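Local coordinates for capsid Protein (Unidentified, PDB 4DMI) that is probably a structural protein of a phage capsid, known from metagenomic sequences, and assembles from five identical subunits, at residues S2-I7 with D31-T37; E55-K59 with N172-P176; T81-V87 with L138-A144; A100-I104 with E156-Q160. The contacts are given in a common frame with arbitrary orientation. Residue numbers count along the deposited sequence, not the author numbering.

In the fold
From the N terminus, contact 1 comes first. It pairs strand 4-6 with the start of strand 33-43 and closes a loop that holds helix 10-19. The centre of contact 1 lies about 42 Å from the centre of the chain. Contact 2 then closes the longest loop. It brings helix 55-58 against the C-terminal tail 172-176 and encloses the whole strand-rich domain. Contacts 3 and 4 lie within that loop, and their segments alternate along the chain. Contact 3 pairs strands 83-95 and 133-142. Contact 4 packs strand 102-107 on strand 158-167. Lys59 links contacts 2 and 3, and Leu138 on Ile104 links contacts 3 and 4.

Contact 1: residues S2-I7 with D31-T37; sequences SQQFRI and DLSGSTT
Phe5 lays its ring over Gly34. Gly34 CA is 4.0 Å from the Phe5 ring centroid, 20° off the normal, a CH-pi contact. With chi1 at p, the ring fills the space where a Gly34 CB would clash. Strand 4-6 runs antiparallel to strand 33-35, with axes 4.5 Å apart at 153°. Both strands are extended; Thr36, at psi 4°, leaves the beta conformation. Phe5 and Gly34 form the hydrogen-bonded pair, Phe5 N to Gly34 O 3.0 Å and Gly34 N to Phe5 O 2.8 Å. Gln4-Ser35 and Arg6-Ser33 are non-hydrogen-bonded pairs. Ile7 N donates to Leu32 O at 2.9 Å, and Ile7 CB meets Leu32 CB at 4.0 Å. Thr36 OG1 (chi1 p) donates to Gln3 O at 2.7 Å. Arg6 (chi1 t, chi2 t, chi3 m) and Asp31 (chi1 t) form a two-pronged salt bridge, NE to OD1 2.9 Å and NH2 to OD2 2.8 Å. Ser33 and Gly34 pair in parallel with a strand of the second subunit, extending the sheet between subunits. The chemistry implies a backbone ladder with Phe5 over Gly34, Ile7 against Leu32, an ion pair at one end and the Thr36 hydroxyl on Gln3 O at the other.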
loop_
_atom_site.group_PDB
_atom_site.type_symbol
_atom_site.label_atom_id
_atom_site.label_comp_id
_atom_site.label_asym_id
_atom_site.label_seq_id
_atom_site.Cartn_x
_atom_site.Cartn_y
_atom_site.Cartn_z
ATOM N N SER B 2 18.111 -30.407 24.761
ATOM C CA SER B 2 19.178 -29.603 24.194
ATOM C C SER B 2 19.461 -28.446 25.135
ATOM O O SER B 2 18.592 -28.020 25.899
ATOM C CB SER B 2 18.812 -29.090 22.810
ATOM O OG SER B 2 17.822 -28.084 22.878
ATOM N N GLN B 3 20.691 -27.958 25.081
ATOM C CA GLN B 3 21.179 -26.929 25.984
ATOM C C GLN B 3 20.304 -25.674 25.968
ATOM O O GLN B 3 19.894 -25.197 24.905
ATOM C CB GLN B 3 22.611 -26.601 25.584
ATOM C CG GLN B 3 23.299 -25.535 26.381
ATOM C CD GLN B 3 24.640 -25.186 25.766
ATOM O OE1 GLN B 3 25.182 -25.952 24.969
ATOM N NE2 GLN B 3 25.174 -24.025 26.114
ATOM N N GLN B 4 20.000 -25.163 27.156
ATOM C CA GLN B 4 19.175 -23.975 27.318
ATOM C C GLN B 4 19.984 -22.853 27.953
ATOM O O GLN B 4 21.026 -23.095 28.559
ATOM C CB GLN B 4 17.954 -24.300 28.185
ATOM C CG GLN B 4 16.993 -25.299 27.542
ATOM C CD GLN B 4 15.842 -25.680 28.458
ATOM O OE1 GLN B 4 15.681 -25.111 29.536
ATOM N NE2 GLN B 4 15.037 -26.648 28.032
ATOM N N PHE B 5 19.499 -21.625 27.805
ATOM C CA PHE B 5 20.148 -20.453 28.384
ATOM C C PHE B 5 19.112 -19.557 29.056
ATOM O O PHE B 5 17.950 -19.532 28.653
ATOM C CB PHE B 5 20.897 -19.675 27.296
ATOM C CG PHE B 5 20.059 -19.362 26.082
ATOM C CD1 PHE B 5 19.304 -18.198 26.023
ATOM C CD2 PHE B 5 20.031 -20.231 25.000
ATOM C CE1 PHE B 5 18.530 -17.910 24.906
ATOM C CE2 PHE B 5 19.257 -19.950 23.876
ATOM C CZ PHE B 5 18.509 -18.787 23.831
ATOM N N ARG B 6 19.527 -18.828 30.087
ATOM C CA ARG B 6 18.630 -17.890 30.749
ATOM C C ARG B 6 18.439 -16.651 29.884
ATOM O O ARG B 6 19.401 -16.106 29.348
ATOM C CB ARG B 6 19.169 -17.502 32.129
ATOM C CG ARG B 6 18.445 -16.316 32.757
ATOM C CD ARG B 6 18.699 -16.207 34.261
ATOM N NE ARG B 6 18.052 -17.297 34.988
ATOM C CZ ARG B 6 18.685 -18.373 35.441
ATOM N NH1 ARG B 6 19.994 -18.497 35.264
ATOM N NH2 ARG B 6 18.013 -19.323 36.078
ATOM N N ILE B 7 17.191 -16.221 29.723
ATOM C CA ILE B 7 16.910 -15.011 28.954
ATOM C C ILE B 7 16.764 -13.815 29.882
ATOM O O ILE B 7 15.977 -13.839 30.831
ATOM C CB ILE B 7 15.646 -15.171 28.102
ATOM C CG1 ILE B 7 15.881 -16.211 27.007
ATOM C CG2 ILE B 7 15.242 -13.834 27.487
ATOM C CD1 ILE B 7 14.615 -16.661 26.305
ATOM N N ASP B 31 10.975 -17.059 35.280
ATOM C CA ASP B 31 12.394 -17.105 34.965
ATOM C C ASP B 31 12.538 -17.742 33.586
ATOM O O ASP B 31 12.536 -18.971 33.450
ATOM C CB ASP B 31 13.126 -17.911 36.054
ATOM C CG ASP B 31 14.633 -17.995 35.835
ATOM O OD1 ASP B 31 15.151 -17.387 34.872
ATOM O OD2 ASP B 31 15.304 -18.671 36.647
ATOM N N LEU B 32 12.638 -16.896 32.562
ATOM C CA LEU B 32 12.649 -17.344 31.173
ATOM C C LEU B 32 13.933 -18.039 30.752
ATOM O O LEU B 32 15.036 -17.600 31.084
ATOM C CB LEU B 32 12.428 -16.162 30.231
ATOM C CG LEU B 32 11.030 -15.559 30.135
ATOM C CD1 LEU B 32 11.099 -14.265 29.354
ATOM C CD2 LEU B 32 10.091 -16.537 29.462
ATOM N N SER B 33 13.777 -19.125 30.008
ATOM C CA SER B 33 14.911 -19.749 29.346
ATOM C C SER B 33 14.634 -19.836 27.853
ATOM O O SER B 33 13.484 -19.717 27.421
ATOM C CB SER B 33 15.198 -21.132 29.941
ATOM O OG SER B 33 14.055 -21.972 29.891
ATOM N N GLY B 34 15.692 -20.006 27.066
ATOM C CA GLY B 34 15.552 -20.257 25.642
ATOM C C GLY B 34 16.235 -21.558 25.257
ATOM O O GLY B 34 17.225 -21.954 25.880
ATOM N N SER B 35 15.698 -22.231 24.244
ATOM C CA SER B 35 16.272 -23.486 23.757
ATOM C C SER B 35 17.203 -23.253 22.567
ATOM O O SER B 35 17.008 -22.315 21.789
ATOM C CB SER B 35 15.157 -24.459 23.364
ATOM O OG SER B 35 15.690 -25.676 22.859
ATOM N N THR B 36 18.206 -24.112 22.416
ATOM C CA THR B 36 19.151 -23.986 21.308
ATOM C C THR B 36 18.831 -24.890 20.120
ATOM O O THR B 36 19.603 -24.949 19.164
ATOM C CB THR B 36 20.612 -24.243 21.746
ATOM O OG1 THR B 36 20.724 -25.549 22.341
ATOM C CG2 THR B 36 21.081 -23.185 22.739
ATOM N N THR B 37 17.712 -25.609 20.176
ATOM C CA THR B 37 17.296 -26.413 19.030
ATOM C C THR B 37 16.126 -25.772 18.298
ATOM O O THR B 37 15.072 -25.517 18.884
ATOM C CB THR B 37 16.914 -27.840 19.427
ATOM O OG1 THR B 37 18.029 -28.465 20.063
ATOM C CG2 THR B 37 16.551 -28.660 18.194
HETATM O O HOH W 1 16.134 -27.382 24.964
HETATM O O HOH W 2 13.106 -13.706 32.772
HETATM O O HOH W 3 14.996 -14.881 33.302
#

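Contact 2: residues E55-K59 with N172-P176; sequences EDLQK and NLINP
Glu55 starts the short helix 55-58, and its O accepts from Lys59 N at 3.0 Å, an i to i+4 turn. Its side chain points away from the tail. Asp56 is out of reach of the tail. Leu57 meets the tail through its backbone: Leu57 O lies 3.4 Å from Pro176 CG. Its side chain leads away and packs on Phe84 of the second subunit. Gln58 makes the main contact. With chi1 at t and chi2 near -93°, its amide swings to the tail, and Gln58 NE2 donates to Ile174 O at 2.8 Å, angle 155°. The tail has no regular secondary structure, but its backbone is extended. Gln58 thus joins the helix to the C-terminal tail beside strand 158-167. In that strand Ile166 bonds Gln58 NE2 and the Ile174 backbone, and Arg164 reaches both Gln58 O and Ile174 O. Leu173 CB lies 3.8 Å from Gln58 NE2. Gln58 O sits 3.5 Å from Pro176 CD, with the two CA atoms 5.7 Å apart. Lys59 leaves helical angles and points away from the tail; its NZ forms a salt bridge with Asp56 of the third subunit and a long one, 3.8 Å, with Glu55 OE2.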
loop_
_atom_site.group_PDB
_atom_site.type_symbol
_atom_site.label_atom_id
_atom_site.label_comp_id
_atom_site.label_asym_id
_atom_site.label_seq_id
_atom_site.Cartn_x
_atom_site.Cartn_y
_atom_site.Cartn_z
ATOM N N GLU B 55 -8.729 -9.924 2.266
ATOM C CA GLU B 55 -9.246 -8.581 2.481
ATOM C C GLU B 55 -9.742 -7.869 1.225
ATOM O O GLU B 55 -10.794 -7.238 1.230
ATOM C CB GLU B 55 -8.178 -7.748 3.198
ATOM C CG GLU B 55 -8.520 -6.293 3.356
ATOM C CD GLU B 55 -7.468 -5.550 4.154
ATOM O OE1 GLU B 55 -6.696 -6.213 4.879
ATOM O OE2 GLU B 55 -7.414 -4.305 4.050
ATOM N N ASP B 56 -8.976 -7.974 0.121
ATOM C CA ASP B 56 -9.374 -7.315 -1.106
ATOM C C ASP B 56 -10.728 -7.820 -1.621
ATOM O O ASP B 56 -11.555 -7.029 -2.066
ATOM C CB ASP B 56 -8.288 -7.425 -2.180
ATOM C CG ASP B 56 -8.015 -8.856 -2.602
ATOM O OD1 ASP B 56 -8.132 -9.787 -1.773
ATOM O OD2 ASP B 56 -7.672 -9.058 -3.783
ATOM N N LEU B 57 -10.956 -9.128 -1.528
ATOM C CA LEU B 57 -12.234 -9.706 -1.925
ATOM C C LEU B 57 -13.332 -9.317 -0.951
ATOM O O LEU B 57 -14.436 -8.946 -1.360
ATOM C CB LEU B 57 -12.142 -11.235 -2.009
ATOM C CG LEU B 57 -11.044 -11.821 -2.898
ATOM C CD1 LEU B 57 -11.085 -13.344 -2.855
ATOM C CD2 LEU B 57 -11.179 -11.313 -4.324
ATOM N N GLN B 58 -13.035 -9.386 0.347
ATOM C CA GLN B 58 -14.061 -9.113 1.347
ATOM C C GLN B 58 -14.593 -7.685 1.232
ATOM O O GLN B 58 -15.769 -7.436 1.524
ATOM C CB GLN B 58 -13.534 -9.368 2.769
ATOM C CG GLN B 58 -14.581 -9.173 3.863
ATOM C CD GLN B 58 -14.579 -7.770 4.456
ATOM O OE1 GLN B 58 -13.522 -7.141 4.582
ATOM N NE2 GLN B 58 -15.760 -7.274 4.825
ATOM N N LYS B 59 -13.731 -6.762 0.812
ATOM C CA LYS B 59 -14.090 -5.346 0.721
ATOM C C LYS B 59 -14.696 -4.933 -0.622
ATOM O O LYS B 59 -14.922 -3.742 -0.862
ATOM C CB LYS B 59 -12.869 -4.473 1.037
ATOM C CG LYS B 59 -12.398 -4.653 2.475
ATOM C CD LYS B 59 -11.112 -3.892 2.764
ATOM C CE LYS B 59 -11.337 -2.403 2.822
ATOM N NZ LYS B 59 -10.099 -1.740 3.378
ATOM N N ASN B 172 -16.988 -7.283 13.277
ATOM C CA ASN B 172 -17.365 -8.457 12.495
ATOM C C ASN B 172 -17.494 -8.091 11.026
ATOM O O ASN B 172 -18.229 -7.167 10.670
ATOM C CB ASN B 172 -18.679 -9.044 13.004
ATOM C CG ASN B 172 -18.586 -9.504 14.446
ATOM O OD1 ASN B 172 -17.660 -10.223 14.813
ATOM N ND2 ASN B 172 -19.533 -9.076 15.272
ATOM N N LEU B 173 -16.784 -8.816 10.168
ATOM C CA LEU B 173 -16.753 -8.487 8.749
ATOM C C LEU B 173 -18.063 -8.795 8.038
ATOM O O LEU B 173 -18.720 -9.806 8.311
ATOM C CB LEU B 173 -15.597 -9.211 8.055
ATOM C CG LEU B 173 -14.203 -8.879 8.599
ATOM C CD1 LEU B 173 -13.174 -9.791 7.958
ATOM C CD2 LEU B 173 -13.840 -7.418 8.349
ATOM N N ILE B 174 -18.437 -7.905 7.128
ATOM C CA ILE B 174 -19.617 -8.095 6.284
ATOM C C ILE B 174 -19.256 -8.657 4.910
ATOM O O ILE B 174 -18.397 -8.105 4.220
ATOM C CB ILE B 174 -20.350 -6.761 6.118
ATOM C CG1 ILE B 174 -20.865 -6.296 7.485
ATOM C CG2 ILE B 174 -21.494 -6.886 5.100
ATOM C CD1 ILE B 174 -21.311 -4.867 7.524
ATOM N N ASN B 175 -19.910 -9.749 4.516
ATOM C CA ASN B 175 -19.660 -10.382 3.219
ATOM C C ASN B 175 -20.044 -9.447 2.075
ATOM O O ASN B 175 -21.032 -8.716 2.175
ATOM C CB ASN B 175 -20.471 -11.671 3.079
ATOM C CG ASN B 175 -19.983 -12.786 3.985
ATOM O OD1 ASN B 175 -18.837 -12.792 4.427
ATOM N ND2 ASN B 175 -20.860 -13.750 4.256
ATOM N N PRO B 176 -19.268 -9.467 0.981
ATOM C CA PRO B 176 -19.530 -8.616 -0.188
ATOM C C PRO B 176 -20.698 -9.113 -1.039
ATOM O O PRO B 176 -21.002 -10.308 -1.019
ATOM C CB PRO B 176 -18.223 -8.701 -0.986
ATOM C CG PRO B 176 -17.578 -9.992 -0.555
ATOM C CD PRO B 176 -17.965 -10.151 0.896
#

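Contact 3: residues T81-V87 with L138-A144; sequences TPGFYKV and LMVKLVA
Tyr85, Val87, Leu138, Val140 and Leu142 share the apolar face of this antiparallel ladder. Val87 (chi1 p) places CG1 3.7 Å from Leu138 CB and 4.2 Å from Val140 CG2. Tyr85 CE1 lies 3.8 Å from Leu142 CD1. Strands 83-87 and 138-142 run at 155° with axes 4.6 Å apart. Gly83-Leu142, Tyr85-Val140 and Val87-Leu138 are hydrogen-bonded pairs: Gly83 N to Leu142 O 3.0 Å and Leu142 N to Gly83 O 2.9 Å; Tyr85 N to Val140 O 2.8 Å and Val140 N to Tyr85 O 2.9 Å; Val87 N to Leu138 O and Leu138 N to Val87 O, both 2.9 Å. Gly83 has phi/psi 153/-179, where a CB would strike the preceding carbonyl. Phe84-Lys141 and Lys86-Met139 are non-hydrogen-bonded pairs facing the other side. There the all-trans Lys141 crosses the Phe84 ring face, with CG 3.9 Å from the centroid, a CH-pi contact. Its NZ goes on to Pro176 O of the third subunit. Met139 SD approaches Phe84 CB at 4.2 Å. Tyr85 OH donates to Thr81 O at 2.7 Å. The chemistry implies a two-faced beta-domain ladder, one face apolar, the other mixed, with Lys141 and Met139 meeting the third subunit.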
loop_
_atom_site.group_PDB
_atom_site.type_symbol
_atom_site.label_atom_id
_atom_site.label_comp_id
_atom_site.label_asym_id
_atom_site.label_seq_id
_atom_site.Cartn_x
_atom_site.Cartn_y
_atom_site.Cartn_z
ATOM N N THR B 81 -25.681 4.858 10.755
ATOM C CA THR B 81 -25.776 3.803 11.754
ATOM C C THR B 81 -24.385 3.216 12.024
ATOM O O THR B 81 -23.498 3.301 11.165
ATOM C CB THR B 81 -26.814 2.721 11.365
ATOM O OG1 THR B 81 -26.469 2.150 10.099
ATOM C CG2 THR B 81 -28.201 3.329 11.285
ATOM N N PRO B 82 -24.181 2.645 13.228
ATOM C CA PRO B 82 -22.818 2.276 13.631
ATOM C C PRO B 82 -22.182 1.227 12.732
ATOM O O PRO B 82 -22.863 0.331 12.209
ATOM C CB PRO B 82 -23.006 1.713 15.047
ATOM C CG PRO B 82 -24.261 2.365 15.545
ATOM C CD PRO B 82 -25.144 2.419 14.321
ATOM N N GLY B 83 -20.873 1.343 12.549
ATOM C CA GLY B 83 -20.130 0.376 11.767
ATOM C C GLY B 83 -18.892 0.980 11.144
ATOM O O GLY B 83 -18.597 2.165 11.338
ATOM N N PHE B 84 -18.165 0.160 10.392
ATOM C CA PHE B 84 -16.992 0.621 9.647
ATOM C C PHE B 84 -17.359 0.758 8.182
ATOM O O PHE B 84 -17.934 -0.159 7.592
ATOM C CB PHE B 84 -15.833 -0.377 9.780
ATOM C CG PHE B 84 -15.247 -0.468 11.166
ATOM C CD1 PHE B 84 -15.843 -1.262 12.132
ATOM C CD2 PHE B 84 -14.071 0.211 11.483
ATOM C CE1 PHE B 84 -15.298 -1.353 13.419
ATOM C CE2 PHE B 84 -13.526 0.118 12.759
ATOM C CZ PHE B 84 -14.141 -0.670 13.724
ATOM N N TYR B 85 -16.988 1.884 7.585
ATOM C CA TYR B 85 -17.340 2.188 6.206
ATOM C C TYR B 85 -16.128 2.601 5.404
ATOM O O TYR B 85 -15.338 3.435 5.847
ATOM C CB TYR B 85 -18.374 3.319 6.163
ATOM C CG TYR B 85 -19.685 2.979 6.839
ATOM C CD1 TYR B 85 -19.845 3.165 8.209
ATOM C CD2 TYR B 85 -20.754 2.471 6.116
ATOM C CE1 TYR B 85 -21.044 2.859 8.843
ATOM C CE2 TYR B 85 -21.963 2.155 6.745
ATOM C CZ TYR B 85 -22.091 2.353 8.104
ATOM O OH TYR B 85 -23.269 2.058 8.750
ATOM N N LYS B 86 -15.981 2.032 4.211
ATOM C CA LYS B 86 -14.985 2.502 3.256
ATOM C C LYS B 86 -15.691 3.518 2.377
ATOM O O LYS B 86 -16.796 3.289 1.916
ATOM C CB LYS B 86 -14.465 1.343 2.409
ATOM C CG LYS B 86 -13.669 1.790 1.188
ATOM C CD LYS B 86 -13.106 0.584 0.435
ATOM C CE LYS B 86 -12.179 1.035 -0.679
ATOM N NZ LYS B 86 -11.409 -0.089 -1.267
ATOM N N VAL B 87 -15.070 4.688 2.177
ATOM C CA VAL B 87 -15.656 5.723 1.331
ATOM C C VAL B 87 -14.579 6.327 0.440
ATOM O O VAL B 87 -13.538 6.786 0.916
ATOM C CB VAL B 87 -16.383 6.812 2.175
ATOM C CG1 VAL B 87 -15.469 7.398 3.237
ATOM C CG2 VAL B 87 -16.934 7.900 1.277
ATOM N N LEU B 138 -11.072 6.726 2.377
ATOM C CA LEU B 138 -11.146 6.765 3.827
ATOM C C LEU B 138 -11.777 5.508 4.406
ATOM O O LEU B 138 -12.645 4.884 3.787
ATOM C CB LEU B 138 -11.999 7.963 4.250
ATOM C CG LEU B 138 -11.481 9.353 3.889
ATOM C CD1 LEU B 138 -12.625 10.348 3.784
ATOM C CD2 LEU B 138 -10.532 9.797 4.977
ATOM N N MET B 139 -11.314 5.137 5.591
ATOM C CA MET B 139 -12.030 4.199 6.434
ATOM C C MET B 139 -12.546 4.974 7.628
ATOM O O MET B 139 -11.768 5.595 8.383
ATOM C CB MET B 139 -11.126 3.065 6.912
ATOM C CG MET B 139 -11.821 2.028 7.810
ATOM S SD MET B 139 -13.012 0.987 6.927
ATOM C CE MET B 139 -12.126 0.836 5.373
ATOM N N VAL B 140 -13.863 4.931 7.815
ATOM C CA VAL B 140 -14.533 5.678 8.874
ATOM C C VAL B 140 -15.329 4.738 9.760
ATOM O O VAL B 140 -16.066 3.878 9.267
ATOM C CB VAL B 140 -15.503 6.711 8.280
ATOM C CG1 VAL B 140 -16.245 7.466 9.384
ATOM C CG2 VAL B 140 -14.752 7.679 7.380
ATOM N N LYS B 141 -15.175 4.886 11.071
ATOM C CA LYS B 141 -16.014 4.160 12.018
ATOM C C LYS B 141 -17.024 5.119 12.621
ATOM O O LYS B 141 -16.656 6.167 13.150
ATOM C CB LYS B 141 -15.184 3.524 13.140
ATOM C CG LYS B 141 -16.005 2.677 14.124
ATOM C CD LYS B 141 -15.203 2.385 15.402
ATOM C CE LYS B 141 -16.014 1.555 16.382
ATOM N NZ LYS B 141 -15.222 1.261 17.610
ATOM N N LEU B 142 -18.300 4.744 12.542
ATOM C CA LEU B 142 -19.385 5.483 13.178
ATOM C C LEU B 142 -19.842 4.743 14.424
ATOM O O LEU B 142 -19.974 3.513 14.415
ATOM C CB LEU B 142 -20.580 5.596 12.225
ATOM C CG LEU B 142 -20.348 6.284 10.884
ATOM C CD1 LEU B 142 -21.664 6.329 10.123
ATOM C CD2 LEU B 142 -19.780 7.693 11.089
ATOM N N VAL B 143 -20.074 5.486 15.501
ATOM C CA VAL B 143 -20.785 4.934 16.649
ATOM C C VAL B 143 -22.170 5.551 16.700
ATOM O O VAL B 143 -22.513 6.368 15.842
ATOM C CB VAL B 143 -20.034 5.178 17.978
ATOM C CG1 VAL B 143 -18.736 4.402 17.992
ATOM C CG2 VAL B 143 -19.778 6.664 18.201
ATOM N N ALA B 144 -22.971 5.143 17.685
ATOM C CA ALA B 144 -24.347 5.606 17.785
ATOM C C ALA B 144 -24.415 7.126 17.795
ATOM O O ALA B 144 -23.697 7.783 18.556
ATOM C CB ALA B 144 -25.014 5.029 19.032
#

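Contact 4: residues A100-I104 with E156-Q160; sequences AIAVI and EVRVQ
Small alanines leave hollows here that valines fill. Ala100 and Ala102 point their CB atoms toward segment 156-160, and Val157 and Val159 point back. Val157 (chi1 m) sets CG1 3.7 Å from Ala100 CB. Its CG2 lies 4.0 Å from Ala102 CB and 3.5 Å from Ile101 O. Val159 (chi1 t) presses CG2 against the far side of Ala102, 3.7 Å from its CB and 3.5 Å from Val103 N. So the Ala102 methyl fits between the two valines, 3.6 Å from Arg158 O. Strands 102-104 and 158-160 run the same way at 35°, with axes 6.2 Å apart and Ala102 CA 5.8 Å from Val159 CA. No hydrogen bond joins them. This is side-chain packing within the beta domain: 102-107 pairs instead with 112-121 and 147-152, and 158-167 with 67-72 and 83-95. Ile104, m at both chi angles, bends CD1 to 3.7 Å from Val159 CG1. Ile101, Val103 and Arg158 point away; Arg158 forms a salt bridge with Asp70, and its side chain lies about 4 Å from the bound sodium ion.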
loop_
_atom_site.group_PDB
_atom_site.type_symbol
_atom_site.label_atom_id
_atom_site.label_comp_id
_atom_site.label_asym_id
_atom_site.label_seq_id
_atom_site.Cartn_x
_atom_site.Cartn_y
_atom_site.Cartn_z
ATOM N N ALA B 100 -17.274 28.187 -2.464
ATOM C CA ALA B 100 -17.908 26.956 -2.946
ATOM C C ALA B 100 -17.308 25.732 -2.262
ATOM O O ALA B 100 -16.160 25.365 -2.516
ATOM C CB ALA B 100 -17.798 26.844 -4.475
ATOM N N ILE B 101 -18.097 25.118 -1.384
ATOM C CA ILE B 101 -17.635 24.049 -0.505
ATOM C C ILE B 101 -18.146 22.694 -0.967
ATOM O O ILE B 101 -19.338 22.536 -1.213
ATOM C CB ILE B 101 -18.147 24.293 0.921
ATOM C CG1 ILE B 101 -17.599 25.621 1.447
ATOM C CG2 ILE B 101 -17.794 23.123 1.841
ATOM C CD1 ILE B 101 -18.165 26.032 2.808
ATOM N N ALA B 102 -17.239 21.725 -1.082
ATOM C CA ALA B 102 -17.577 20.337 -1.380
ATOM C C ALA B 102 -16.731 19.457 -0.478
ATOM O O ALA B 102 -15.503 19.405 -0.624
ATOM C CB ALA B 102 -17.300 20.024 -2.832
ATOM N N VAL B 103 -17.372 18.797 0.480
ATOM C CA VAL B 103 -16.635 18.079 1.515
ATOM C C VAL B 103 -17.241 16.735 1.861
ATOM O O VAL B 103 -18.429 16.477 1.605
ATOM C CB VAL B 103 -16.532 18.898 2.832
ATOM C CG1 VAL B 103 -15.725 20.181 2.626
ATOM C CG2 VAL B 103 -17.916 19.211 3.398
ATOM N N ILE B 104 -16.411 15.873 2.436
ATOM C CA ILE B 104 -16.888 14.724 3.195
ATOM C C ILE B 104 -16.703 15.101 4.647
ATOM O O ILE B 104 -15.646 15.584 5.047
ATOM C CB ILE B 104 -16.047 13.465 2.908
ATOM C CG1 ILE B 104 -16.238 13.023 1.450
ATOM C CG2 ILE B 104 -16.421 12.331 3.866
ATOM C CD1 ILE B 104 -17.598 12.337 1.160
ATOM N N GLU B 156 -22.164 24.718 -8.315
ATOM C CA GLU B 156 -20.941 24.603 -9.113
ATOM C C GLU B 156 -19.959 23.532 -8.656
ATOM O O GLU B 156 -19.017 23.234 -9.375
ATOM C CB GLU B 156 -20.207 25.947 -9.189
ATOM C CG GLU B 156 -20.978 27.045 -9.929
ATOM C CD GLU B 156 -20.180 28.326 -10.060
ATOM O OE1 GLU B 156 -19.061 28.388 -9.507
ATOM O OE2 GLU B 156 -20.672 29.271 -10.711
ATOM N N VAL B 157 -20.148 22.973 -7.464
ATOM C CA VAL B 157 -19.198 21.982 -6.962
ATOM C C VAL B 157 -19.886 20.690 -6.544
ATOM O O VAL B 157 -21.029 20.711 -6.088
ATOM C CB VAL B 157 -18.350 22.525 -5.785
ATOM C CG1 VAL B 157 -17.428 23.617 -6.264
ATOM C CG2 VAL B 157 -19.231 23.025 -4.628
ATOM N N ARG B 158 -19.188 19.566 -6.698
ATOM C CA ARG B 158 -19.776 18.267 -6.388
ATOM C C ARG B 158 -18.920 17.391 -5.479
ATOM O O ARG B 158 -17.695 17.566 -5.376
ATOM C CB ARG B 158 -20.116 17.497 -7.681
ATOM C CG ARG B 158 -21.229 18.139 -8.489
ATOM C CD ARG B 158 -21.724 17.241 -9.605
ATOM N NE ARG B 158 -22.803 17.908 -10.337
ATOM C CZ ARG B 158 -24.027 17.417 -10.500
ATOM N NH1 ARG B 158 -24.345 16.222 -10.019
ATOM N NH2 ARG B 158 -24.930 18.115 -11.171
ATOM N N VAL B 159 -19.579 16.458 -4.807
ATOM C CA VAL B 159 -18.912 15.393 -4.071
ATOM C C VAL B 159 -19.413 14.099 -4.681
ATOM O O VAL B 159 -20.619 13.823 -4.645
ATOM C CB VAL B 159 -19.260 15.419 -2.567
ATOM C CG1 VAL B 159 -18.548 14.275 -1.831
ATOM C CG2 VAL B 159 -18.893 16.768 -1.953
ATOM N N GLN B 160 -18.512 13.315 -5.261
ATOM C CA GLN B 160 -18.891 12.086 -5.971
ATOM C C GLN B 160 -18.112 10.899 -5.448
ATOM O O GLN B 160 -16.932 11.009 -5.137
ATOM C CB GLN B 160 -18.649 12.238 -7.478
ATOM C CG GLN B 160 -19.482 13.341 -8.102
ATOM C CD GLN B 160 -19.200 13.544 -9.573
ATOM O OE1 GLN B 160 -18.097 13.265 -10.054
ATOM N NE2 GLN B 160 -20.192 14.038 -10.296
#